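Local atomic coordinates of Peptidase_M23 domain-containing protein (Enterococcus faecalis, PDB entry 6SMK), a protein that probably hydrolyses D,L peptide bonds in bacterial peptidoglycan as a prophage-encoded, zinc-dependent M23-family endopeptidase. Residues A36-V50 with K85-V99. The protein carries 1 engineered substitution. Residues are numbered along the deposited sequence; the frame is centred on the assembly and turned at random.
Sequences APTGTPIPAQYPGLV and KMGDKVKAGQIVGDV
Ala44 pairs through its N with Gln94 O and through its O with Gly93 N, two of the ten backbone hydrogen bonds that join Ala36-Val50 to Lys85-Val99 in two antiparallel groups. In the same group, Thr40 O accepts from Val99 N and Ile42 O from Val96 N. The second group holds Gly48 against Val90 by a reciprocal pair, of which Val90 N to Gly48 O is nearly straight (177° at the hydrogen), and Val50 against Asp88 and Gly87. Type II turns shape both segments, at Pro37-Thr40, Lys85-Asp88 and Lys91-Gln94; in the first, Pro37 O takes Thr40 N and Thr40 OG1 (2.8 Å from the hydroxyl) from one face of its plane.

Apolar contacts follow the same path. On one face of the sheet, Pro41 CB lies against Ile95 CG1 and Pro43 CB against Ile95 CD1 (3.8 Å), so the isoleucine spans both prolines. Between the segments, Ile42 CG2, anti to the backbone N (CG1 at chi1 -59°), meets Val96 CG2 at 3.8 Å; Ile42 CD1 meets Val99 CG2 at 3.7 Å, the two side chains crossing at about a right angle. Ala44 CB rests on Val96 CG1 (3.6 Å). The Val50 and Val90 side chains also cross at about a right angle, CG2 to CG1 3.8 Å. Tyr76 and Val110 also touch Ile42.

Charge enters through Asp98, whose OD1 forms a salt bridge with Arg83 NE, tying strand 95-99 to a residue just beyond the end of strand 72-82. The side chain of Ile42 lies about 8 Å from that of the zinc ligand His111. Cohesion across the contact thus comes from main-chain bonding and aliphatic packing, within the antiparallel sheet framework of the M23 catalytic domain.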
ATOM      1  N   ALA A  36       0.996  -5.918  11.112  1.00 75.57           N
ATOM      2  CA  ALA A  36       0.646  -7.329  11.127  1.00 65.90           C
ATOM      3  C   ALA A  36       1.940  -8.113  11.069  1.00 65.27           C
ATOM      4  O   ALA A  36       2.961  -7.577  10.652  1.00 70.15           O
ATOM      5  CB  ALA A  36      -0.269  -7.696   9.948  1.00 63.56           C
ATOM      6  N   PRO A  37       1.931  -9.360  11.518  1.00 70.25           N
ATOM      7  CA  PRO A  37       3.168 -10.149  11.521  1.00 73.37           C
ATOM      8  C   PRO A  37       3.686 -10.377  10.116  1.00 69.14           C
ATOM      9  O   PRO A  37       2.923 -10.390   9.148  1.00 72.36           O
ATOM     10  CB  PRO A  37       2.743 -11.469  12.164  1.00 74.21           C
ATOM     11  CG  PRO A  37       1.539 -11.126  12.954  1.00 71.64           C
ATOM     12  CD  PRO A  37       0.830 -10.048  12.203  1.00 66.80           C
ATOM     13  N   THR A  38       5.002 -10.537   9.998  1.00 72.59           N
ATOM     14  CA  THR A  38       5.539 -10.892   8.689  1.00 79.40           C
ATOM     15  C   THR A  38       4.907 -12.210   8.254  1.00 77.56           C
ATOM     16  O   THR A  38       4.668 -13.103   9.075  1.00 74.97           O
ATOM     17  CB  THR A  38       7.074 -11.005   8.702  1.00 77.65           C
ATOM     18  OG1 THR A  38       7.459 -12.117   9.503  1.00105.86           O
ATOM     19  CG2 THR A  38       7.726  -9.758   9.270  1.00 74.62           C
ATOM     20  N   GLY A  39       4.567 -12.302   6.978  1.00 76.17           N
ATOM     21  CA  GLY A  39       3.988 -13.495   6.424  1.00 72.37           C
ATOM     22  C   GLY A  39       2.481 -13.453   6.310  1.00 67.89           C
ATOM     23  O   GLY A  39       1.889 -14.260   5.573  1.00 72.57           O
ATOM     24  N   THR A  40       1.852 -12.542   7.043  1.00 67.86           N
ATOM     25  CA  THR A  40       0.434 -12.313   6.880  1.00 64.12           C
ATOM     26  C   THR A  40       0.136 -11.971   5.427  1.00 62.96           C
ATOM     27  O   THR A  40       0.762 -11.087   4.858  1.00 75.13           O
ATOM     28  CB  THR A  40      -0.049 -11.202   7.779  1.00 66.05           C
ATOM     29  OG1 THR A  40       0.335 -11.469   9.152  1.00 83.77           O
ATOM     30  CG2 THR A  40      -1.542 -11.074   7.654  1.00 63.31           C
ATOM     31  N   PRO A  41      -0.785 -12.681   4.799  1.00 67.13           N
ATOM     32  CA  PRO A  41      -1.153 -12.383   3.413  1.00 79.07           C
ATOM     33  C   PRO A  41      -1.936 -11.086   3.294  1.00 81.19           C
ATOM     34  O   PRO A  41      -2.867 -10.823   4.053  1.00 61.15           O
ATOM     35  CB  PRO A  41      -2.006 -13.588   3.036  1.00 65.41           C
ATOM     36  CG  PRO A  41      -2.516 -14.132   4.337  1.00 59.97           C
ATOM     37  CD  PRO A  41      -1.448 -13.888   5.321  1.00 59.68           C
ATOM     38  N   ILE A  42      -1.552 -10.289   2.296  1.00 80.55           N
ATOM     39  CA  ILE A  42      -2.161  -8.986   2.038  1.00 69.64           C
ATOM     40  C   ILE A  42      -3.277  -9.179   1.016  1.00 70.03           C
ATOM     41  O   ILE A  42      -2.978  -9.398  -0.167  1.00 78.27           O
ATOM     42  CB  ILE A  42      -1.150  -7.993   1.452  1.00 75.69           C
ATOM     43  CG1 ILE A  42       0.053  -7.754   2.370  1.00 69.61           C
ATOM     44  CG2 ILE A  42      -1.849  -6.714   1.041  1.00 87.16           C
ATOM     45  CD1 ILE A  42      -0.062  -6.555   3.197  1.00 91.16           C
ATOM     46  N   PRO A  43      -4.541  -9.012   1.387  1.00 67.59           N
ATOM     47  CA  PRO A  43      -5.603  -9.073   0.381  1.00 69.45           C
ATOM     48  C   PRO A  43      -5.845  -7.708  -0.247  1.00 78.37           C
ATOM     49  O   PRO A  43      -5.876  -6.676   0.429  1.00 77.35           O
ATOM     50  CB  PRO A  43      -6.805  -9.554   1.199  1.00 62.22           C
ATOM     51  CG  PRO A  43      -6.537  -9.061   2.589  1.00 57.09           C
ATOM     52  CD  PRO A  43      -5.066  -8.962   2.757  1.00 63.07           C
ATOM     53  N   ALA A  44      -5.966  -7.709  -1.577  1.00 79.40           N
ATOM     54  CA  ALA A  44      -6.152  -6.475  -2.326  1.00 56.32           C
ATOM     55  C   ALA A  44      -7.463  -5.809  -1.934  1.00 65.56           C
ATOM     56  O   ALA A  44      -8.509  -6.463  -1.862  1.00 65.81           O
ATOM     57  CB  ALA A  44      -6.143  -6.762  -3.818  1.00 55.21           C
ATOM     58  N   GLN A  45      -7.402  -4.498  -1.694  1.00 62.64           N
ATOM     59  CA  GLN A  45      -8.571  -3.753  -1.244  1.00 66.63           C
ATOM     60  C   GLN A  45      -9.541  -3.444  -2.376  1.00 75.82           C
ATOM     61  O   GLN A  45     -10.761  -3.442  -2.167  1.00 73.40           O
ATOM     62  CB  GLN A  45      -8.114  -2.461  -0.584  1.00 68.87           C
ATOM     63  CG  GLN A  45      -7.329  -2.708   0.668  1.00 67.02           C
ATOM     64  CD  GLN A  45      -8.043  -3.646   1.589  1.00 78.17           C
ATOM     65  OE1 GLN A  45      -9.086  -3.308   2.157  1.00 85.68           O
ATOM     66  NE2 GLN A  45      -7.503  -4.845   1.734  1.00 76.06           N
ATOM     67  N   TYR A  46      -9.030  -3.174  -3.570  1.00 67.64           N
ATOM     68  CA  TYR A  46      -9.871  -2.842  -4.704  1.00 64.14           C
ATOM     69  C   TYR A  46      -9.392  -3.636  -5.909  1.00 67.10           C
ATOM     70  O   TYR A  46      -8.204  -3.967  -6.004  1.00 66.34           O
ATOM     71  CB  TYR A  46      -9.829  -1.325  -4.972  1.00 67.35           C
ATOM     72  CG  TYR A  46     -10.394  -0.545  -3.804  1.00 69.11           C
ATOM     73  CD1 TYR A  46      -9.588  -0.146  -2.749  1.00 67.41           C
ATOM     74  CD2 TYR A  46     -11.743  -0.251  -3.736  1.00 73.97           C
ATOM     75  CE1 TYR A  46     -10.119   0.539  -1.667  1.00 71.25           C
ATOM     76  CE2 TYR A  46     -12.276   0.439  -2.672  1.00 72.79           C
ATOM     77  CZ  TYR A  46     -11.470   0.827  -1.635  1.00 76.26           C
ATOM     78  OH  TYR A  46     -12.027   1.504  -0.569  1.00 89.31           O
ATOM     79  N   PRO A  47     -10.290  -3.983  -6.826  1.00 73.98           N
ATOM     80  CA  PRO A  47      -9.866  -4.695  -8.036  1.00 71.24           C
ATOM     81  C   PRO A  47      -9.138  -3.770  -8.986  1.00 74.04           C
ATOM     82  O   PRO A  47      -9.420  -2.573  -9.059  1.00 87.65           O
ATOM     83  CB  PRO A  47     -11.186  -5.160  -8.652  1.00 73.70           C
ATOM     84  CG  PRO A  47     -12.139  -4.115  -8.237  1.00 81.22           C
ATOM     85  CD  PRO A  47     -11.734  -3.716  -6.833  1.00 85.41           C
ATOM     86  N   GLY A  48      -8.211  -4.346  -9.738  1.00 70.82           N
ATOM     87  CA  GLY A  48      -7.563  -3.592 -10.791  1.00 69.84           C
ATOM     88  C   GLY A  48      -6.489  -4.410 -11.470  1.00 70.85           C
ATOM     89  O   GLY A  48      -6.343  -5.612 -11.230  1.00 73.52           O
ATOM     90  N   LEU A  49      -5.727  -3.718 -12.312  1.00 74.67           N
ATOM     91  CA  LEU A  49      -4.648  -4.289 -13.106  1.00 72.24           C
ATOM     92  C   LEU A  49      -3.313  -4.046 -12.417  1.00 75.27           C
ATOM     93  O   LEU A  49      -3.003  -2.909 -12.039  1.00 83.15           O
ATOM     94  CB  LEU A  49      -4.640  -3.657 -14.494  1.00 78.29           C
ATOM     95  CG  LEU A  49      -3.428  -3.911 -15.385  1.00 84.91           C
ATOM     96  CD1 LEU A  49      -3.490  -5.309 -15.976  1.00 95.45           C
ATOM     97  CD2 LEU A  49      -3.343  -2.850 -16.467  1.00 87.21           C
ATOM     98  N   VAL A  50      -2.535  -5.110 -12.244  1.00 68.90           N
ATOM     99  CA  VAL A  50      -1.178  -4.989 -11.718  1.00 66.83           C
ATOM    100  C   VAL A  50      -0.296  -4.450 -12.834  1.00 73.36           C
ATOM    101  O   VAL A  50      -0.076  -5.125 -13.842  1.00 80.72           O
ATOM    102  CB  VAL A  50      -0.647  -6.330 -11.207  1.00 67.33           C
ATOM    103  CG1 VAL A  50       0.870  -6.247 -11.008  1.00 62.35           C
ATOM    104  CG2 VAL A  50      -1.364  -6.728  -9.919  1.00 61.94           C
ATOM    105  N   LYS A  85       2.009 -11.030 -10.168  1.00 82.82           N
ATOM    106  CA  LYS A  85       2.896 -10.856 -11.305  1.00 82.73           C
ATOM    107  C   LYS A  85       2.348  -9.725 -12.162  1.00 77.48           C
ATOM    108  O   LYS A  85       1.157  -9.408 -12.131  1.00 79.07           O
ATOM    109  CB  LYS A  85       3.041 -12.151 -12.131  1.00 87.59           C
ATOM    110  CG  LYS A  85       2.898 -13.493 -11.380  1.00103.46           C
ATOM    111  CD  LYS A  85       3.775 -13.590 -10.098  1.00119.99           C
ATOM    112  CE  LYS A  85       3.245 -14.637  -9.090  1.00115.29           C
ATOM    113  NZ  LYS A  85       4.246 -15.091  -8.071  1.00103.84           N
ATOM    114  N   MET A  86       3.219  -9.087 -12.919  1.00 77.54           N
ATOM    115  CA  MET A  86       2.719  -7.979 -13.707  1.00 78.35           C
ATOM    116  C   MET A  86       1.797  -8.454 -14.821  1.00 78.31           C
ATOM    117  O   MET A  86       2.048  -9.467 -15.480  1.00 82.01           O
ATOM    118  CB  MET A  86       3.840  -7.162 -14.302  1.00 75.43           C
ATOM    119  CG  MET A  86       3.247  -5.855 -14.638  1.00 72.53           C
ATOM    120  SD  MET A  86       4.197  -5.068 -15.826  1.00 97.77           S
ATOM    121  CE  MET A  86       4.079  -3.428 -15.234  1.00 93.29           C
ATOM    122  N   GLY A  87       0.727  -7.698 -15.032  1.00 78.12           N
ATOM    123  CA  GLY A  87      -0.322  -8.060 -15.940  1.00 82.85           C
ATOM    124  C   GLY A  87      -1.503  -8.712 -15.268  1.00 84.60           C
ATOM    125  O   GLY A  87      -2.595  -8.728 -15.849  1.00 90.79           O
ATOM    126  N   ASP A  88      -1.307  -9.229 -14.054  1.00 83.12           N
ATOM    127  CA  ASP A  88      -2.369  -9.887 -13.310  1.00 83.39           C
ATOM    128  C   ASP A  88      -3.575  -8.964 -13.181  1.00 83.56           C
ATOM    129  O   ASP A  88      -3.446  -7.797 -12.799  1.00 83.03           O
ATOM    130  CB  ASP A  88      -1.861 -10.295 -11.922  1.00 82.11           C
ATOM    131  CG  ASP A  88      -0.989 -11.562 -11.946  1.00 87.97           C
ATOM    132  OD1 ASP A  88      -0.593 -12.004 -13.048  1.00 89.72           O
ATOM    133  OD2 ASP A  88      -0.695 -12.113 -10.856  1.00 85.52           O
ATOM    134  N   LYS A  89      -4.745  -9.472 -13.560  1.00 89.16           N
ATOM    135  CA  LYS A  89      -5.999  -8.840 -13.181  1.00 85.89           C
ATOM    136  C   LYS A  89      -6.381  -9.389 -11.819  1.00 83.50           C
ATOM    137  O   LYS A  89      -6.508 -10.608 -11.662  1.00 93.23           O
ATOM    138  CB  LYS A  89      -7.092  -9.128 -14.205  1.00 88.53           C
ATOM    139  CG  LYS A  89      -6.740  -8.762 -15.631  1.00 91.59           C
ATOM    140  CD  LYS A  89      -7.734  -7.743 -16.185  1.00104.75           C
ATOM    141  CE  LYS A  89      -7.629  -7.617 -17.699  1.00116.76           C
ATOM    142  NZ  LYS A  89      -8.859  -7.010 -18.294  1.00124.68           N
ATOM    143  N   VAL A  90      -6.522  -8.520 -10.822  1.00 76.36           N
ATOM    144  CA  VAL A  90      -6.776  -9.015  -9.477  1.00 80.37           C
ATOM    145  C   VAL A  90      -8.106  -8.482  -8.977  1.00 82.59           C
ATOM    146  O   VAL A  90      -8.554  -7.398  -9.366  1.00 78.38           O
ATOM    147  CB  VAL A  90      -5.639  -8.670  -8.492  1.00 85.05           C
ATOM    148  CG1 VAL A  90      -4.295  -9.058  -9.093  1.00 87.56           C
ATOM    149  CG2 VAL A  90      -5.669  -7.216  -8.116  1.00 89.66           C
ATOM    150  N   LYS A  91      -8.754  -9.284  -8.133  1.00 84.31           N
ATOM    151  CA  LYS A  91     -10.006  -8.913  -7.490  1.00 73.21           C
ATOM    152  C   LYS A  91      -9.761  -8.548  -6.034  1.00 70.65           C
ATOM    153  O   LYS A  91      -8.715  -8.853  -5.454  1.00 80.20           O
ATOM    154  CB  LYS A  91     -11.050 -10.030  -7.565  1.00 74.40           C
ATOM    155  CG  LYS A  91     -10.878 -11.022  -8.706  1.00 80.75           C
ATOM    156  CD  LYS A  91     -12.228 -11.620  -9.080  1.00 97.75           C
ATOM    157  CE  LYS A  91     -12.092 -12.961  -9.776  1.00107.57           C
ATOM    158  NZ  LYS A  91     -13.334 -13.315 -10.535  1.00117.44           N
ATOM    159  N   ALA A  92     -10.739  -7.861  -5.458  1.00 68.38           N
ATOM    160  CA  ALA A  92     -10.625  -7.473  -4.064  1.00 71.80           C
ATOM    161  C   ALA A  92     -10.586  -8.727  -3.199  1.00 77.83           C
ATOM    162  O   ALA A  92     -11.402  -9.637  -3.359  1.00 81.57           O
ATOM    163  CB  ALA A  92     -11.790  -6.562  -3.674  1.00 82.01           C
ATOM    164  N   GLY A  93      -9.619  -8.796  -2.306  1.00 71.73           N
ATOM    165  CA  GLY A  93      -9.497  -9.962  -1.476  1.00 72.79           C
ATOM    166  C   GLY A  93      -8.593 -11.024  -2.034  1.00 81.38           C
ATOM    167  O   GLY A  93      -8.303 -12.001  -1.336  1.00 90.71           O
ATOM    168  N   GLN A  94      -8.154 -10.878  -3.272  1.00 75.31           N
ATOM    169  CA  GLN A  94      -7.078 -11.714  -3.765  1.00 66.36           C
ATOM    170  C   GLN A  94      -5.797 -11.335  -3.036  1.00 68.33           C
ATOM    171  O   GLN A  94      -5.529 -10.155  -2.799  1.00 71.86           O
ATOM    172  CB  GLN A  94      -6.934 -11.531  -5.271  1.00 67.89           C
ATOM    173  CG  GLN A  94      -6.025 -12.511  -5.947  1.00 75.43           C
ATOM    174  CD  GLN A  94      -6.025 -12.324  -7.438  1.00 87.98           C
ATOM    175  OE1 GLN A  94      -6.967 -11.759  -8.004  1.00 83.42           O
ATOM    176  NE2 GLN A  94      -4.964 -12.789  -8.091  1.00 97.04           N
ATOM    177  N   ILE A  95      -5.015 -12.337  -2.650  1.00 80.88           N
ATOM    178  CA  ILE A  95      -3.801 -12.080  -1.884  1.00 75.81           C
ATOM    179  C   ILE A  95      -2.693 -11.673  -2.847  1.00 72.76           C
ATOM    180  O   ILE A  95      -2.288 -12.460  -3.710  1.00 72.73           O
ATOM    181  CB  ILE A  95      -3.393 -13.303  -1.050  1.00 58.03           C
ATOM    182  CG1 ILE A  95      -4.044 -13.264   0.328  1.00 58.46           C
ATOM    183  CG2 ILE A  95      -1.905 -13.268  -0.792  1.00 59.48           C
ATOM    184  CD1 ILE A  95      -5.495 -13.043   0.340  1.00 72.16           C
ATOM    185  N   VAL A  96      -2.191 -10.442  -2.691  1.00 70.99           N
ATOM    186  CA  VAL A  96      -1.158  -9.898  -3.573  1.00 75.34           C
ATOM    187  C   VAL A  96       0.261 -10.047  -3.027  1.00 76.17           C
ATOM    188  O   VAL A  96       1.224  -9.791  -3.768  1.00 77.31           O
ATOM    189  CB  VAL A  96      -1.425  -8.406  -3.878  1.00 62.92           C
ATOM    190  CG1 VAL A  96      -2.846  -8.220  -4.361  1.00 61.18           C
ATOM    191  CG2 VAL A  96      -1.166  -7.545  -2.638  1.00 51.43           C
ATOM    192  N   GLY A  97       0.423 -10.442  -1.770  1.00 64.87           N
ATOM    193  CA  GLY A  97       1.740 -10.495  -1.160  1.00 63.23           C
ATOM    194  C   GLY A  97       1.619 -10.912   0.289  1.00 75.33           C
ATOM    195  O   GLY A  97       0.532 -11.258   0.773  1.00 71.75           O
ATOM    196  N   ASP A  98       2.767 -10.892   0.976  1.00 74.17           N
ATOM    197  CA  ASP A  98       2.874 -11.217   2.397  1.00 69.83           C
ATOM    198  C   ASP A  98       3.498 -10.033   3.128  1.00 74.86           C
ATOM    199  O   ASP A  98       4.421  -9.390   2.612  1.00 78.39           O
ATOM    200  CB  ASP A  98       3.726 -12.482   2.645  1.00 72.01           C
ATOM    201  CG  ASP A  98       3.138 -13.741   2.011  1.00 94.28           C
ATOM    202  OD1 ASP A  98       1.943 -13.743   1.653  1.00107.30           O
ATOM    203  OD2 ASP A  98       3.876 -14.745   1.877  1.00 98.60           O
ATOM    204  N   VAL A  99       3.005  -9.749   4.337  1.00 77.37           N
ATOM    205  CA  VAL A  99       3.548  -8.635   5.107  1.00 74.65           C
ATOM    206  C   VAL A  99       5.047  -8.825   5.308  1.00 71.10           C
ATOM    207  O   VAL A  99       5.537  -9.941   5.516  1.00 72.16           O
ATOM    208  CB  VAL A  99       2.838  -8.504   6.467  1.00 65.65           C
ATOM    209  CG1 VAL A  99       3.631  -7.589   7.426  1.00 67.27           C
ATOM    210  CG2 VAL A  99       1.415  -8.018   6.308  1.00 59.96           C
TER